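Local coordinates for aminopeptidase N family protein (Idiomarina loihiensis L2TR, PDB 4FGM) that binds a zinc ion and probably works as a metallo-aminopeptidase of the M61 family, removing residues from the N termini of peptides, at residues A[258-263]-A[321-326]; A[185-190]-A[198-203]; A[386-391]-A[582-587]; A[97-102]-A[134-139]; A[467-472]-A[532-537]. All blocks are in the same frame, centred on the assembly; numbering follows the deposited sequence.

Contact 1 of 5, residues A[258-263]-A[321-326]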
# COMPACT_ATOMS: atom_id res chain seq x y z
N TYR A 258 7.60 -15.85 -21.49
CA TYR A 258 6.40 -16.67 -21.47
C TYR A 258 5.89 -16.99 -20.07
O TYR A 258 4.75 -16.68 -19.72
CB TYR A 258 6.64 -17.98 -22.22
CG TYR A 258 5.40 -18.86 -22.30
CD1 TYR A 258 4.33 -18.52 -23.13
CD2 TYR A 258 5.28 -20.00 -21.50
CE1 TYR A 258 3.17 -19.30 -23.17
CE2 TYR A 258 4.13 -20.79 -21.54
CZ TYR A 258 3.08 -20.43 -22.38
OH TYR A 258 1.93 -21.20 -22.41
N GLU A 259 6.76 -17.60 -19.27
CA GLU A 259 6.39 -18.00 -17.92
C GLU A 259 6.25 -16.87 -16.90
O GLU A 259 6.80 -15.78 -17.05
CB GLU A 259 7.41 -19.01 -17.38
CG GLU A 259 7.43 -20.35 -18.10
CD GLU A 259 6.10 -21.07 -18.02
OE1 GLU A 259 5.42 -20.97 -16.97
OE2 GLU A 259 5.73 -21.74 -19.01
N MSE A 260 5.50 -17.18 -15.85
CA MSE A 260 5.26 -16.28 -14.74
C MSE A 260 6.55 -16.22 -13.93
O MSE A 260 7.28 -17.21 -13.86
CB MSE A 260 4.14 -16.86 -13.87
CG MSE A 260 3.97 -16.19 -12.51
SE MSE A 260 3.24 -14.41 -12.63
CE MSE A 260 1.80 -14.80 -13.87
N ASN A 261 6.84 -15.07 -13.33
CA ASN A 261 8.02 -14.92 -12.48
C ASN A 261 7.61 -14.13 -11.24
O ASN A 261 6.52 -13.55 -11.20
CB ASN A 261 9.16 -14.22 -13.24
CG ASN A 261 8.80 -12.84 -13.73
OD1 ASN A 261 8.55 -11.93 -12.94
ND2 ASN A 261 8.78 -12.67 -15.05
N ASP A 262 8.46 -14.12 -10.22
CA ASP A 262 8.15 -13.43 -8.97
C ASP A 262 7.88 -11.93 -9.11
O ASP A 262 7.02 -11.38 -8.42
CB ASP A 262 9.27 -13.66 -7.96
CG ASP A 262 9.39 -15.12 -7.55
OD1 ASP A 262 9.05 -15.99 -8.38
OD2 ASP A 262 9.83 -15.39 -6.42
N ASN A 263 8.61 -11.27 -10.00
CA ASN A 263 8.43 -9.83 -10.18
C ASN A 263 7.09 -9.47 -10.80
O ASN A 263 6.40 -8.59 -10.29
CB ASN A 263 9.57 -9.26 -11.02
CG ASN A 263 10.91 -9.47 -10.37
OD1 ASN A 263 11.07 -9.23 -9.17
ND2 ASN A 263 11.88 -9.91 -11.15
N SER A 321 -8.08 -17.12 -9.57
CA SER A 321 -8.39 -16.74 -10.93
C SER A 321 -7.52 -17.53 -11.89
O SER A 321 -7.62 -17.38 -13.11
CB SER A 321 -8.14 -15.24 -11.12
OG SER A 321 -6.84 -14.90 -10.69
N GLY A 322 -6.66 -18.37 -11.33
CA GLY A 322 -5.79 -19.20 -12.16
C GLY A 322 -4.54 -18.54 -12.72
O GLY A 322 -4.00 -19.01 -13.71
N ILE A 323 -4.08 -17.45 -12.11
CA ILE A 323 -2.88 -16.78 -12.59
C ILE A 323 -1.65 -17.52 -12.05
O ILE A 323 -0.68 -17.75 -12.77
CB ILE A 323 -2.82 -15.30 -12.14
CG1 ILE A 323 -4.07 -14.56 -12.62
CG2 ILE A 323 -1.58 -14.63 -12.69
CD1 ILE A 323 -4.24 -14.54 -14.12
N ILE A 324 -1.71 -17.90 -10.77
CA ILE A 324 -0.62 -18.63 -10.12
C ILE A 324 -1.13 -19.94 -9.51
O ILE A 324 -2.27 -20.01 -9.06
CB ILE A 324 0.03 -17.79 -9.00
CG1 ILE A 324 -1.00 -17.51 -7.91
CG2 ILE A 324 0.60 -16.50 -9.58
CD1 ILE A 324 -0.43 -16.87 -6.67
N ASP A 325 -0.28 -20.96 -9.51
CA ASP A 325 -0.67 -22.25 -8.95
C ASP A 325 -0.59 -22.24 -7.43
O ASP A 325 -0.22 -21.22 -6.83
CB ASP A 325 0.21 -23.38 -9.50
CG ASP A 325 1.68 -23.19 -9.16
OD1 ASP A 325 1.99 -22.81 -8.01
OD2 ASP A 325 2.52 -23.45 -10.05
N GLU A 326 -0.92 -23.36 -6.80
CA GLU A 326 -0.90 -23.43 -5.34
C GLU A 326 0.51 -23.39 -4.75
O GLU A 326 0.69 -23.05 -3.59
CB GLU A 326 -1.64 -24.68 -4.85
CG GLU A 326 -0.76 -25.85 -4.40
CD GLU A 326 -0.14 -26.61 -5.54
OE1 GLU A 326 -0.39 -26.24 -6.71
OE2 GLU A 326 0.61 -27.57 -5.27
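Met260, a selenomethionine here, reaches across to Ile323 and Ile324, and these three side chains make up the whole contact. Its CB leaves the backbone pointing toward segment 321-326, at the place where the two backbones come closest, CA of Met260 lying 7.8 Å from CA of Ile324. CG, set anti to the backbone N (chi1 168°), comes next and skirts Ile324, 4.5 Å from its CG2, a loose apolar approach. The chain then bends at chi2 (71°) and again about the CG-SE bond; SE of Met260 stays 4.5 Å from Ile324 CG2, and the terminal methyl is turned onto Ile323. There CE meets CG2 of Ile323 at 3.6 Å, and the carbonyl O of Ile323 lies 4.0 Å from the same methyl.

Both segments are approaches to helices. Asn261 is the N-cap of helix 262-277, its OD1 accepting from the backbone N of Tyr264, and Asp325 holds the same position before helix 326-342, with OD1 bonded to the N of Arg328. Gly322, with a positive phi of 80°, ends helix 308-320 in a Schellman motif, so the chain turns sharply just before it offers Ile323 to Met260. Leu268 of helix 262-277 touches both Met260 and Ile323, while Asp262 forms salt bridges to Arg328 and Lys331 of helix 326-342.

Contact 2 of 5, residues A[185-190]-A[198-203]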
# COMPACT_ATOMS: atom_id res chain seq x y z
N HIS A 185 -12.05 -1.03 -18.79
CA HIS A 185 -10.87 -0.90 -17.93
C HIS A 185 -9.71 -0.39 -18.77
O HIS A 185 -9.68 -0.56 -19.99
CB HIS A 185 -10.50 -2.25 -17.32
CG HIS A 185 -11.42 -2.70 -16.23
ND1 HIS A 185 -12.71 -3.12 -16.47
CD2 HIS A 185 -11.23 -2.82 -14.89
CE1 HIS A 185 -13.28 -3.47 -15.32
NE2 HIS A 185 -12.40 -3.30 -14.35
N SER A 186 -8.73 0.21 -18.10
CA SER A 186 -7.55 0.74 -18.77
C SER A 186 -6.28 0.51 -17.97
O SER A 186 -6.27 0.64 -16.74
CB SER A 186 -7.68 2.25 -19.01
OG SER A 186 -8.72 2.54 -19.93
N LEU A 187 -5.22 0.15 -18.67
CA LEU A 187 -3.92 -0.01 -18.05
C LEU A 187 -3.15 1.13 -18.68
O LEU A 187 -3.04 1.20 -19.91
CB LEU A 187 -3.27 -1.34 -18.42
CG LEU A 187 -1.80 -1.40 -17.94
CD1 LEU A 187 -1.73 -1.25 -16.42
CD2 LEU A 187 -1.16 -2.70 -18.39
N VAL A 188 -2.64 2.04 -17.85
CA VAL A 188 -1.89 3.18 -18.36
C VAL A 188 -0.48 3.17 -17.81
O VAL A 188 -0.27 3.03 -16.60
CB VAL A 188 -2.58 4.51 -17.96
CG1 VAL A 188 -1.82 5.69 -18.56
CG2 VAL A 188 -4.01 4.49 -18.42
N LEU A 189 0.50 3.35 -18.69
CA LEU A 189 1.90 3.34 -18.28
C LEU A 189 2.65 4.59 -18.69
O LEU A 189 2.50 5.09 -19.82
CB LEU A 189 2.61 2.14 -18.91
CG LEU A 189 2.00 0.74 -18.74
CD1 LEU A 189 2.85 -0.27 -19.51
CD2 LEU A 189 1.91 0.38 -17.28
N SER A 190 3.48 5.09 -17.78
CA SER A 190 4.32 6.26 -18.03
C SER A 190 5.72 5.90 -17.53
O SER A 190 5.89 5.47 -16.38
CB SER A 190 3.81 7.48 -17.27
OG SER A 190 4.70 8.58 -17.44
N SER A 198 -0.88 -6.55 -24.04
CA SER A 198 -1.97 -7.47 -24.34
C SER A 198 -2.00 -8.56 -23.29
O SER A 198 -3.05 -8.89 -22.76
CB SER A 198 -1.80 -8.10 -25.72
OG SER A 198 -1.96 -7.13 -26.74
N ARG A 199 -0.84 -9.11 -22.99
CA ARG A 199 -0.75 -10.19 -22.01
C ARG A 199 -1.10 -9.72 -20.60
O ARG A 199 -1.89 -10.37 -19.92
CB ARG A 199 0.65 -10.80 -22.05
CG ARG A 199 0.82 -12.08 -21.26
CD ARG A 199 1.24 -11.80 -19.83
NE ARG A 199 1.65 -13.02 -19.13
CZ ARG A 199 2.70 -13.77 -19.45
NH1 ARG A 199 3.47 -13.45 -20.48
NH2 ARG A 199 2.99 -14.84 -18.72
N ILE A 200 -0.53 -8.60 -20.16
CA ILE A 200 -0.80 -8.07 -18.82
C ILE A 200 -2.28 -7.72 -18.69
O ILE A 200 -2.92 -8.00 -17.69
CB ILE A 200 0.06 -6.81 -18.54
CG1 ILE A 200 1.54 -7.19 -18.52
CG2 ILE A 200 -0.32 -6.19 -17.22
CD1 ILE A 200 2.48 -5.99 -18.49
N THR A 201 -2.80 -7.10 -19.73
CA THR A 201 -4.19 -6.69 -19.77
C THR A 201 -5.11 -7.91 -19.72
O THR A 201 -6.15 -7.89 -19.06
CB THR A 201 -4.43 -5.83 -21.03
OG1 THR A 201 -4.61 -4.47 -20.63
CG2 THR A 201 -5.60 -6.32 -21.82
N ALA A 202 -4.72 -8.97 -20.42
CA ALA A 202 -5.50 -10.20 -20.43
C ALA A 202 -5.54 -10.78 -19.01
O ALA A 202 -6.58 -11.27 -18.57
CB ALA A 202 -4.90 -11.21 -21.39
N ASP A 203 -4.41 -10.73 -18.30
CA ASP A 203 -4.40 -11.24 -16.93
C ASP A 203 -5.22 -10.35 -16.00
O ASP A 203 -5.92 -10.85 -15.11
CB ASP A 203 -2.96 -11.37 -16.40
CG ASP A 203 -2.20 -12.51 -17.05
OD1 ASP A 203 -2.86 -13.46 -17.53
OD2 ASP A 203 -0.95 -12.47 -17.07
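Within 185-190, Leu187 is the residue that meets segment 198-203, its CA lying 6.9 Å from that of Thr201. Before it in sequence, Ser186 points away from the helix and sends OG into a weak hydrogen bond with Glu177. Leu187 itself points toward the helix: CB lies 4.1 Å from Thr201 OG1, a van der Waals approach. A chi1 of 170° turns CG of Leu187 away from its own N and lets CD2 reach CG2 of Ile200, 3.8 Å away, and the two side chains cross at about a right angle. The strand and helix are the first two elements of a beta-alpha-beta unit completed by strand 222-230, which pairs in parallel with 183-190; the contact packs the helix on one face of the five-stranded sheet. Val188 follows, its backbone paired with Phe225 of that parallel strand. Leu189 also points toward the helix, but its side chain packs on Ala195 in the connection.

Contact 3 of 5, residues A[386-391]-A[582-587]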
# COMPACT_ATOMS: atom_id res chain seq x y z
N SER A 386 -7.39 -17.40 8.65
CA SER A 386 -8.03 -18.19 9.70
C SER A 386 -9.54 -18.22 9.53
O SER A 386 -10.15 -19.29 9.54
CB SER A 386 -7.67 -17.63 11.07
OG SER A 386 -6.27 -17.56 11.25
N LEU A 387 -10.14 -17.04 9.37
CA LEU A 387 -11.59 -16.95 9.21
C LEU A 387 -12.08 -17.74 8.00
O LEU A 387 -13.09 -18.44 8.07
CB LEU A 387 -12.02 -15.48 9.07
CG LEU A 387 -11.85 -14.56 10.28
CD1 LEU A 387 -12.23 -13.14 9.89
CD2 LEU A 387 -12.73 -15.05 11.43
N ASP A 388 -11.37 -17.64 6.89
CA ASP A 388 -11.77 -18.36 5.69
C ASP A 388 -11.78 -19.86 5.94
O ASP A 388 -12.72 -20.56 5.57
CB ASP A 388 -10.81 -18.03 4.53
CG ASP A 388 -11.45 -18.25 3.17
OD1 ASP A 388 -12.65 -18.58 3.11
OD2 ASP A 388 -10.74 -18.09 2.15
N LEU A 389 -10.73 -20.37 6.58
CA LEU A 389 -10.64 -21.79 6.88
C LEU A 389 -11.65 -22.22 7.94
O LEU A 389 -12.29 -23.26 7.81
CB LEU A 389 -9.21 -22.12 7.33
CG LEU A 389 -8.25 -22.64 6.25
CD1 LEU A 389 -8.60 -22.10 4.88
CD2 LEU A 389 -6.83 -22.27 6.63
N MSE A 390 -11.80 -21.41 8.98
CA MSE A 390 -12.74 -21.72 10.05
C MSE A 390 -14.18 -21.73 9.56
O MSE A 390 -14.94 -22.65 9.86
CB MSE A 390 -12.58 -20.72 11.18
CG MSE A 390 -11.32 -20.94 12.00
SE MSE A 390 -11.08 -19.58 13.34
CE MSE A 390 -12.30 -20.22 14.70
N LEU A 391 -14.57 -20.70 8.81
CA LEU A 391 -15.92 -20.60 8.27
C LEU A 391 -16.22 -21.78 7.35
O LEU A 391 -17.35 -22.26 7.29
CB LEU A 391 -16.08 -19.28 7.51
CG LEU A 391 -16.68 -18.07 8.23
CD1 LEU A 391 -16.35 -18.08 9.71
CD2 LEU A 391 -16.15 -16.81 7.57
N LYS A 582 -10.40 -29.36 -0.39
CA LYS A 582 -11.81 -29.01 -0.52
C LYS A 582 -12.06 -27.73 -1.30
O LYS A 582 -12.93 -26.93 -0.93
CB LYS A 582 -12.46 -28.89 0.86
CG LYS A 582 -13.38 -30.04 1.24
CD LYS A 582 -12.66 -31.10 2.06
CE LYS A 582 -13.66 -32.03 2.77
NZ LYS A 582 -14.52 -32.80 1.82
N GLY A 583 -11.30 -27.52 -2.37
CA GLY A 583 -11.50 -26.33 -3.17
C GLY A 583 -10.88 -25.03 -2.68
O GLY A 583 -10.96 -24.01 -3.36
N TRP A 584 -10.28 -25.03 -1.49
CA TRP A 584 -9.65 -23.81 -1.01
C TRP A 584 -8.49 -23.51 -1.94
O TRP A 584 -8.21 -22.35 -2.26
CB TRP A 584 -9.14 -23.97 0.41
CG TRP A 584 -8.32 -22.81 0.86
CD1 TRP A 584 -8.68 -21.49 0.81
CD2 TRP A 584 -7.00 -22.85 1.42
NE1 TRP A 584 -7.66 -20.70 1.31
CE2 TRP A 584 -6.62 -21.51 1.69
CE3 TRP A 584 -6.10 -23.88 1.72
CZ2 TRP A 584 -5.38 -21.18 2.25
CZ3 TRP A 584 -4.87 -23.55 2.27
CH2 TRP A 584 -4.52 -22.21 2.53
N LEU A 585 -7.81 -24.57 -2.37
CA LEU A 585 -6.70 -24.45 -3.30
C LEU A 585 -6.88 -25.50 -4.39
O LEU A 585 -7.52 -26.52 -4.17
CB LEU A 585 -5.35 -24.67 -2.60
CG LEU A 585 -4.93 -23.69 -1.49
CD1 LEU A 585 -3.55 -24.08 -0.98
CD2 LEU A 585 -4.92 -22.28 -2.03
N THR A 586 -6.31 -25.24 -5.56
CA THR A 586 -6.39 -26.16 -6.68
C THR A 586 -5.00 -26.72 -6.97
O THR A 586 -4.10 -25.99 -7.37
CB THR A 586 -6.90 -25.44 -7.94
OG1 THR A 586 -8.23 -24.96 -7.71
CG2 THR A 586 -6.89 -26.37 -9.13
N PRO A 587 -4.81 -28.03 -6.76
CA PRO A 587 -3.52 -28.70 -6.99
C PRO A 587 -3.16 -28.86 -8.46
O PRO A 587 -4.08 -28.67 -9.29
CB PRO A 587 -3.72 -30.03 -6.29
CG PRO A 587 -5.17 -30.32 -6.56
CD PRO A 587 -5.82 -28.98 -6.26
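The carboxylate of Asp388 is gripped from several directions: OD1 accepts from the backbone N of Leu401 and forms a salt bridge with Arg392 NE, while OD2 is hydrogen-bonded to the hydroxyl of Tyr312. That hydroxyl also bonds Trp584 NE1, so Tyr312 links the acid to the indole indirectly. The direct separation is long, 4.1 Å from Asp388 OD2 to Trp584 NE1, with the carboxylate and ring planes at 90° to each other.

The apolar half is a CH-pi contact. Leu389 CD1 stands 3.8 Å from the centroid of the five-membered ring of Trp584, only 9° off the ring normal, and thus squarely over the face; its nearest ring atom is CE2, also at 3.8 Å. Against the opposite face lies CG of Leu585, the next residue in the chain, 3.4 Å above the plane and offset toward the rim. Leucines thus lie on both faces of the indole, the Tyr316 ring also meets it, and its N-H is satisfied by Tyr312. Leu456 of helix 453-457 touches both Leu389 and Trp584, and Tyr329 and Leu333 of helix 326-342 also pack on the indole. A tryptophan of the C-terminal tail is in this way buried against helix 378-394 and helices 326-342 and 453-457, joining the end of the modelled chain to the helical region.

Contact 4 of 5, residues A[97-102]-A[134-139]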
# COMPACT_ATOMS: atom_id res chain seq x y z
N ALA A 97 2.61 14.57 -5.84
CA ALA A 97 2.68 15.23 -7.15
C ALA A 97 4.11 15.26 -7.62
O ALA A 97 5.05 15.45 -6.83
CB ALA A 97 2.13 16.65 -7.09
N TYR A 98 4.28 15.02 -8.91
CA TYR A 98 5.59 14.96 -9.55
C TYR A 98 5.48 15.54 -10.95
O TYR A 98 4.50 15.29 -11.66
CB TYR A 98 6.04 13.49 -9.61
CG TYR A 98 7.33 13.24 -10.35
CD1 TYR A 98 7.39 13.29 -11.75
CD2 TYR A 98 8.51 12.97 -9.65
CE1 TYR A 98 8.59 13.08 -12.42
CE2 TYR A 98 9.71 12.76 -10.32
CZ TYR A 98 9.75 12.81 -11.70
OH TYR A 98 10.96 12.62 -12.34
N LEU A 99 6.48 16.32 -11.35
CA LEU A 99 6.49 16.93 -12.67
C LEU A 99 7.89 17.27 -13.18
O LEU A 99 8.64 17.98 -12.51
CB LEU A 99 5.64 18.20 -12.67
CG LEU A 99 5.53 18.93 -14.02
CD1 LEU A 99 4.70 18.09 -14.96
CD2 LEU A 99 4.91 20.32 -13.84
N ASP A 100 8.25 16.74 -14.34
CA ASP A 100 9.52 17.05 -14.98
C ASP A 100 9.26 17.05 -16.49
O ASP A 100 8.09 17.07 -16.91
CB ASP A 100 10.64 16.07 -14.58
CG ASP A 100 10.40 14.65 -15.06
OD1 ASP A 100 9.46 14.41 -15.85
OD2 ASP A 100 11.19 13.77 -14.64
N GLN A 101 10.30 17.03 -17.32
CA GLN A 101 10.07 17.08 -18.77
C GLN A 101 9.68 15.74 -19.38
O GLN A 101 9.52 15.64 -20.60
CB GLN A 101 11.30 17.65 -19.51
CG GLN A 101 12.55 16.76 -19.50
CD GLN A 101 13.42 16.95 -18.26
OE1 GLN A 101 12.94 16.87 -17.13
NE2 GLN A 101 14.70 17.21 -18.47
N PHE A 102 9.51 14.72 -18.56
CA PHE A 102 9.15 13.41 -19.09
C PHE A 102 7.75 12.96 -18.68
O PHE A 102 7.10 12.21 -19.40
CB PHE A 102 10.18 12.36 -18.65
CG PHE A 102 11.60 12.72 -19.03
CD1 PHE A 102 12.00 12.74 -20.36
CD2 PHE A 102 12.53 13.05 -18.04
CE1 PHE A 102 13.31 13.09 -20.72
CE2 PHE A 102 13.83 13.41 -18.38
CZ PHE A 102 14.23 13.42 -19.72
N PRO A 134 2.89 19.98 -25.26
CA PRO A 134 1.50 19.87 -25.72
C PRO A 134 1.05 18.51 -26.26
O PRO A 134 -0.13 18.21 -26.22
CB PRO A 134 1.41 20.99 -26.77
CG PRO A 134 2.79 21.06 -27.32
CD PRO A 134 3.66 20.92 -26.09
N LEU A 135 1.99 17.69 -26.74
CA LEU A 135 1.61 16.37 -27.27
C LEU A 135 1.33 15.31 -26.19
O LEU A 135 0.89 14.20 -26.51
CB LEU A 135 2.67 15.84 -28.24
CG LEU A 135 2.71 16.38 -29.68
CD1 LEU A 135 1.28 16.56 -30.18
CD2 LEU A 135 3.45 17.69 -29.74
N TRP A 136 1.58 15.64 -24.93
CA TRP A 136 1.34 14.71 -23.83
C TRP A 136 -0.10 14.23 -23.75
O TRP A 136 -1.02 14.94 -24.16
CB TRP A 136 1.71 15.36 -22.50
CG TRP A 136 3.15 15.23 -22.12
CD1 TRP A 136 4.15 14.70 -22.88
CD2 TRP A 136 3.75 15.65 -20.89
NE1 TRP A 136 5.34 14.76 -22.20
CE2 TRP A 136 5.13 15.34 -20.98
CE3 TRP A 136 3.26 16.25 -19.73
CZ2 TRP A 136 6.02 15.62 -19.94
CZ3 TRP A 136 4.15 16.53 -18.69
CH2 TRP A 136 5.52 16.21 -18.81
N LYS A 137 -0.29 13.02 -23.23
CA LYS A 137 -1.63 12.46 -23.07
C LYS A 137 -2.07 12.59 -21.62
O LYS A 137 -1.25 12.85 -20.73
CB LYS A 137 -1.66 10.99 -23.48
CG LYS A 137 -1.41 10.75 -24.95
CD LYS A 137 -1.68 9.30 -25.30
CE LYS A 137 -0.88 8.88 -26.53
NZ LYS A 137 -1.08 9.82 -27.67
N VAL A 138 -3.36 12.41 -21.39
CA VAL A 138 -3.95 12.52 -20.07
C VAL A 138 -4.74 11.27 -19.72
O VAL A 138 -5.40 10.69 -20.58
CB VAL A 138 -4.91 13.74 -20.01
CG1 VAL A 138 -5.64 13.79 -18.68
CG2 VAL A 138 -4.14 15.01 -20.24
N ALA A 139 -4.66 10.86 -18.46
CA ALA A 139 -5.38 9.69 -17.99
C ALA A 139 -5.85 9.96 -16.57
O ALA A 139 -5.10 10.48 -15.73
CB ALA A 139 -4.47 8.45 -18.03
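The indole of Trp136 presents its six-membered edge to the turn at 99-102, and three groups meet it near the ring plane. Asp100 O approaches CH2 at 3.3 Å, Gln101 O lies 3.6 Å from CZ2, and Leu99 CD1 comes within 4.1 Å of CZ3. A fourth neighbour, Phe102 C, sits obliquely 3.4 Å from CZ2, so most of the contact is ring carbon against peptide. The Phe102 ring itself has CG of Gln101 3.6 Å above one face, over its centre. Segment 97-102 is the first strand of a beta-hairpin and the turn that follows, strand 97-99 pairing antiparallel with 103-106 inside the Peptidase M61 N-terminal region. An Asx turn shapes it: Asp100 OD1 accepts from the backbone N of Phe102 at 2.7 Å. The other carboxylate oxygen, OD2, takes the hydroxyl of Tyr98 at 2.6 Å, and both donors stand well out of the carboxylate plane, 53° for the N and 55° for the hydroxyl. In Leu99 a trans chi1 of -178° extends the side chain so that CD1 reaches the indole. Beyond the turn, Trp152 in a loop and Ile170 of strand 168-171 also touch Trp136, which directly precedes strand 137-140.

Contact 5 of 5, residues A[467-472]-A[532-537]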
# COMPACT_ATOMS: atom_id res chain seq x y z
N VAL A 467 15.60 -22.78 9.74
CA VAL A 467 16.45 -21.60 9.74
C VAL A 467 16.63 -21.17 8.29
O VAL A 467 16.89 -22.00 7.42
CB VAL A 467 17.83 -21.92 10.34
CG1 VAL A 467 18.70 -20.67 10.36
CG2 VAL A 467 17.67 -22.47 11.75
N PRO A 468 16.47 -19.87 8.00
CA PRO A 468 16.62 -19.37 6.63
C PRO A 468 18.08 -19.50 6.17
O PRO A 468 18.96 -19.74 7.00
CB PRO A 468 16.16 -17.92 6.74
CG PRO A 468 16.53 -17.55 8.15
CD PRO A 468 16.12 -18.77 8.93
N VAL A 469 18.33 -19.36 4.87
CA VAL A 469 19.69 -19.48 4.37
C VAL A 469 20.60 -18.37 4.91
O VAL A 469 21.82 -18.52 4.94
CB VAL A 469 19.72 -19.50 2.81
CG1 VAL A 469 18.77 -20.59 2.30
CG2 VAL A 469 19.36 -18.14 2.24
N ASP A 470 19.99 -17.26 5.32
CA ASP A 470 20.71 -16.13 5.89
C ASP A 470 19.71 -15.20 6.59
O ASP A 470 18.50 -15.37 6.45
CB ASP A 470 21.54 -15.38 4.83
CG ASP A 470 20.68 -14.60 3.84
OD1 ASP A 470 21.23 -14.12 2.83
OD2 ASP A 470 19.46 -14.46 4.06
N ASP A 471 20.22 -14.23 7.34
CA ASP A 471 19.39 -13.29 8.08
C ASP A 471 18.39 -12.51 7.23
O ASP A 471 17.36 -12.06 7.74
CB ASP A 471 20.28 -12.29 8.83
CG ASP A 471 20.99 -12.91 10.02
OD1 ASP A 471 20.33 -13.09 11.07
OD2 ASP A 471 22.19 -13.22 9.91
N ASN A 472 18.69 -12.33 5.95
CA ASN A 472 17.83 -11.56 5.06
C ASN A 472 16.94 -12.39 4.14
O ASN A 472 16.36 -11.85 3.20
CB ASN A 472 18.69 -10.63 4.20
CG ASN A 472 19.76 -9.92 4.99
OD1 ASN A 472 19.48 -9.23 5.97
ND2 ASN A 472 21.01 -10.09 4.56
N SER A 532 31.88 -12.84 0.98
CA SER A 532 32.36 -13.71 2.05
C SER A 532 31.47 -14.02 3.24
O SER A 532 31.71 -15.01 3.93
CB SER A 532 33.69 -13.17 2.58
OG SER A 532 33.51 -11.94 3.26
N VAL A 533 30.45 -13.21 3.50
CA VAL A 533 29.64 -13.43 4.69
C VAL A 533 29.04 -14.82 4.89
O VAL A 533 29.06 -15.33 6.01
CB VAL A 533 28.51 -12.36 4.81
CG1 VAL A 533 27.45 -12.58 3.74
CG2 VAL A 533 27.93 -12.40 6.21
N LYS A 534 28.53 -15.44 3.84
CA LYS A 534 27.96 -16.78 3.98
C LYS A 534 29.03 -17.88 4.12
O LYS A 534 28.84 -18.85 4.86
CB LYS A 534 27.03 -17.06 2.80
CG LYS A 534 25.97 -15.98 2.65
CD LYS A 534 25.01 -16.26 1.51
CE LYS A 534 24.11 -17.46 1.81
NZ LYS A 534 23.23 -17.80 0.66
N ARG A 535 30.16 -17.72 3.43
CA ARG A 535 31.27 -18.68 3.54
C ARG A 535 31.73 -18.67 4.99
O ARG A 535 31.82 -19.71 5.64
CB ARG A 535 32.45 -18.26 2.65
CG ARG A 535 32.32 -18.63 1.18
CD ARG A 535 32.99 -17.58 0.28
NE ARG A 535 34.09 -16.88 0.95
CZ ARG A 535 34.82 -15.91 0.40
NH1 ARG A 535 34.56 -15.52 -0.84
NH2 ARG A 535 35.80 -15.33 1.08
N ILE A 536 32.01 -17.47 5.49
CA ILE A 536 32.47 -17.28 6.86
C ILE A 536 31.52 -17.90 7.89
O ILE A 536 31.97 -18.55 8.83
CB ILE A 536 32.64 -15.77 7.17
CG1 ILE A 536 33.77 -15.18 6.32
CG2 ILE A 536 32.94 -15.56 8.65
CD1 ILE A 536 33.88 -13.67 6.39
N LEU A 537 30.21 -17.73 7.70
CA LEU A 537 29.26 -18.27 8.66
C LEU A 537 28.97 -19.77 8.60
O LEU A 537 28.42 -20.32 9.54
CB LEU A 537 27.95 -17.49 8.59
CG LEU A 537 27.97 -16.26 9.49
CD1 LEU A 537 29.27 -15.49 9.31
CD2 LEU A 537 26.78 -15.38 9.16
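A short helix, 533-537, meets the loop between strands 461-466 and 489-494 in the C-terminal part of the chain, probably its PDZ-like domain. Lys534 does the touching. Its CB points toward the loop, and after an extended start (chi2 -178°) the chain bends at chi3 (69°), which brings its end over Val469 and Asp470. CE lies 4.0 Å from Val469 O, NZ is 4.2 Å from Val469 CG2, and CE is 4.5 Å from Asp470 CB; all are loose packing distances. The opposite charges are near without contact, Lys534 NZ lying 4.7 Å from Asp470 OD1, so any attraction is probably long-range. Asp470 instead spends OD2 on the hydroxyl of Ser473 and, weakly, on the backbone N of Asn472 at 2.9 Å, with an angle of 121°. Next in the loop, Asp471 accepts from the backbone N atoms of Phe487, Gly488 and Ala489, tying it to the start of strand 489-494, where Tyr491 also touches Val533 of the helix.

Overall arrangement
From the N terminus, contact 4 comes first, closing a loop of about 30 residues within the beta-rich N-terminal region. Contact 2 follows, a short closure from strand to helix, and touches contact 4 where Val188 packs on Ala139. Contact 1 encloses 57 residues further on, which include the zinc-binding His273, His277 and Glu307; Tyr258 O and Arg199 NH2, 2.7 Å apart, probably join it to contact 2 by a hydrogen bond. Contact 3 closes the longest loop, bringing the C-terminal tail back to helix 378-394 and against Glu326 of contact 1. Contact 5 lies wholly within that loop, yet its centre is about 35 Å from that of contact 3; the other closures follow in series.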